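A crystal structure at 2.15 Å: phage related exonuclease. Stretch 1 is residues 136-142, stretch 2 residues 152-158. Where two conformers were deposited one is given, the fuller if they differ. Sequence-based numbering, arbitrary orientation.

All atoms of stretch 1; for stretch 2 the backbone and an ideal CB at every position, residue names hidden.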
# COMPACT_ATOMS: atom_id res chain seq x y z
N GLY A 136 1.38 -17.96 1.40
CA GLY A 136 2.09 -18.99 0.69
C GLY A 136 2.54 -20.20 1.50
O GLY A 136 3.37 -20.99 1.03
N TYR A 137 2.02 -20.35 2.71
CA TYR A 137 2.45 -21.47 3.55
C TYR A 137 1.98 -22.79 3.03
O TYR A 137 2.62 -23.79 3.27
CB TYR A 137 1.97 -21.32 4.96
CG TYR A 137 2.40 -20.06 5.66
CD1 TYR A 137 3.65 -19.48 5.41
CD2 TYR A 137 1.58 -19.46 6.61
CE1 TYR A 137 4.06 -18.34 6.09
CE2 TYR A 137 1.97 -18.29 7.28
CZ TYR A 137 3.20 -17.76 7.02
OH TYR A 137 3.63 -16.63 7.64
N ASP A 138 0.86 -22.81 2.32
CA ASP A 138 0.44 -24.06 1.68
C ASP A 138 1.51 -24.61 0.73
O ASP A 138 1.85 -25.78 0.78
CB ASP A 138 -0.93 -23.94 0.99
CG ASP A 138 -1.07 -22.68 0.11
OD1 ASP A 138 -0.14 -21.87 -0.02
OD2 ASP A 138 -2.15 -22.51 -0.46
N ILE A 139 2.09 -23.74 -0.10
CA ILE A 139 3.11 -24.14 -1.07
C ILE A 139 4.41 -24.49 -0.34
O ILE A 139 5.12 -25.44 -0.71
CB ILE A 139 3.41 -23.00 -2.07
CG1 ILE A 139 2.13 -22.48 -2.74
CG2 ILE A 139 4.34 -23.49 -3.14
CD1 ILE A 139 1.34 -23.60 -3.49
N GLN A 140 4.72 -23.73 0.71
CA GLN A 140 5.87 -24.03 1.54
C GLN A 140 5.78 -25.47 2.08
O GLN A 140 6.79 -26.19 2.11
CB GLN A 140 5.95 -23.05 2.70
CG GLN A 140 7.14 -23.21 3.66
CD GLN A 140 7.01 -22.38 4.93
OE1 GLN A 140 5.93 -21.90 5.26
NE2 GLN A 140 8.12 -22.25 5.67
N MSE A 141 4.58 -25.87 2.52
CA MSE A 141 4.41 -27.21 3.09
C MSE A 141 4.60 -28.25 2.00
O MSE A 141 5.09 -29.35 2.29
CB MSE A 141 3.02 -27.41 3.74
CG MSE A 141 2.69 -26.65 5.02
SE MSE A 141 4.06 -26.81 6.33
CE MSE A 141 4.82 -25.12 5.99
N GLN A 142 4.19 -27.94 0.75
CA GLN A 142 4.34 -28.91 -0.34
C GLN A 142 5.81 -29.14 -0.60
O GLN A 142 6.22 -30.26 -0.88
CB GLN A 142 3.65 -28.47 -1.62
CG GLN A 142 2.17 -28.32 -1.50
CD GLN A 142 1.42 -29.62 -1.41
OE1 GLN A 142 1.97 -30.72 -1.60
NE2 GLN A 142 0.13 -29.51 -1.13
N UNK A 152 1.38 -35.56 4.59
CA UNK A 152 0.63 -34.41 5.08
C UNK A 152 1.49 -33.44 5.87
O UNK A 152 2.58 -33.78 6.29
CB UNK A 152 -0.54 -34.88 5.95
N UNK A 153 0.98 -32.22 5.99
CA UNK A 153 1.59 -31.12 6.73
C UNK A 153 0.48 -30.47 7.55
O UNK A 153 -0.68 -30.43 7.12
CB UNK A 153 2.27 -30.11 5.80
N UNK A 154 0.84 -29.98 8.73
CA UNK A 154 -0.07 -29.25 9.55
C UNK A 154 0.59 -27.97 9.98
O UNK A 154 1.66 -27.99 10.55
CB UNK A 154 -0.52 -30.08 10.75
N UNK A 155 -0.05 -26.84 9.69
CA UNK A 155 0.48 -25.53 10.04
C UNK A 155 -0.20 -25.15 11.33
O UNK A 155 -1.42 -25.00 11.37
CB UNK A 155 0.25 -24.49 8.94
N UNK A 156 0.58 -25.06 12.39
CA UNK A 156 0.10 -24.63 13.71
C UNK A 156 0.33 -23.12 13.88
O UNK A 156 1.46 -22.68 14.16
CB UNK A 156 0.81 -25.41 14.82
N UNK A 157 -0.71 -22.32 13.67
CA UNK A 157 -0.70 -20.90 14.00
C UNK A 157 -0.89 -20.83 15.52
O UNK A 157 -1.88 -21.33 16.03
CB UNK A 157 -1.78 -20.12 13.25
N UNK A 158 0.08 -20.19 16.20
CA UNK A 158 0.12 -20.12 17.65
C UNK A 158 0.35 -18.68 18.13
O UNK A 158 1.25 -17.97 17.62
CB UNK A 158 1.22 -21.04 18.19

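The helix 137-142 lies across the strand 152-158 with an axis separation of 8.9 Å and an angle of 141° between N-to-C directions, so the two run roughly antiparallel. Strand angles alternate the CA-to-CB bonds, and the helix offers it mainly Tyr137 and Met141, one turn apart.

At position 152, phi/psi of -147/161 is extended and CA-to-CB points away; no atom of stretch 1 lies within 5.5 Å of the ideal CB, so most residues would fit. The residue is Gln152, whose OE1 serves a neighbour two positions along the strand.

Position 153 is the most constrained. Its CA-to-CB bond points toward the helix, the CA of 153 is 6.0 Å from Met141 CA, and the ideal CB already sits 3.5 Å from Met141 CB. Nothing polar is offered here, so a small side chain such as alanine, or glycine with none, suits it best; a longer one would have to turn aside from Met141. The deposited residue is Ala153, and its CB packs against Met141 CB at 3.4 Å.

At position 154 the bond points away again, with nothing of stretch 1 near the ideal CB; many polar or beta-favouring residues would do. It is Gln154, whose NE2 donates to Gln152 OE1 at 2.5 Å, a very short hydrogen bond.

Position 155 points toward stretch 1, but with more room: the ideal CB is 5.1 Å from Met141 CG and 5.4 Å from Tyr137 CB. The space between these carbons calls for a medium or large apolar chain; isoleucine, leucine, valine or methionine are all plausible, with beta-branching favoured by the strand. Ile155 (chi1 m, chi2 t) bridges the two helix residues: CG1 is 3.7 Å from Met141 CG, and CD1 reaches Tyr137 CB at 3.8 Å.

Position 156 is out of reach of the helix, so stretch 1 cannot discriminate. Asp156 has both carboxylate oxygens hydrogen-bonded elsewhere in the structure.

Position 157 sends its CA-to-CB bond sideways, and its ideal CB has no neighbour in stretch 1 within 5.5 Å. A short chain would make no contact, whereas a long apolar or aromatic one could reach the Tyr137 ring. Phe157 (chi1 m) does so: CE1 comes 3.9 Å from Tyr137 CE2, near the plane of the tyrosine ring and at its edge.

Position 158 is out of reach; its strand angles suit beta-branched residues, and it is Val158. No hydrogen bond crosses between the stretches; the contact rests on apolar packing.

Stretch 2, residues 152-158: QAQIDFV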
# COMPACT_ATOMS: atom_id res chain seq x y z
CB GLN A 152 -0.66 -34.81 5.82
CG GLN A 152 -0.55 -35.35 7.21
CD GLN A 152 -1.88 -35.11 8.03
OE1 GLN A 152 -1.82 -34.67 9.17
NE2 GLN A 152 -3.04 -35.36 7.41
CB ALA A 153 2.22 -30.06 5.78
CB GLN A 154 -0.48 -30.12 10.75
CG GLN A 154 -1.27 -31.36 10.36
CD GLN A 154 -1.64 -32.17 11.54
OE1 GLN A 154 -1.74 -31.65 12.64
NE2 GLN A 154 -1.86 -33.46 11.34
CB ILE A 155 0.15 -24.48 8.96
CG1 ILE A 155 0.70 -24.89 7.60
CG2 ILE A 155 0.68 -23.12 9.35
CD1 ILE A 155 -0.02 -24.21 6.43
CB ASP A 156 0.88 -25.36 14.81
CG ASP A 156 0.40 -26.81 15.05
OD1 ASP A 156 -0.60 -27.28 14.44
OD2 ASP A 156 1.04 -27.46 15.89
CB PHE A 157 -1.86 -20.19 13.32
CG PHE A 157 -1.72 -20.10 11.85
CD1 PHE A 157 -0.92 -19.14 11.28
CD2 PHE A 157 -2.40 -20.96 11.02
CE1 PHE A 157 -0.78 -19.05 9.92
CE2 PHE A 157 -2.27 -20.87 9.65
CZ PHE A 157 -1.46 -19.93 9.10
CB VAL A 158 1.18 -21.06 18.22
CG1 VAL A 158 0.76 -22.51 18.01
CG2 VAL A 158 2.53 -20.81 17.58
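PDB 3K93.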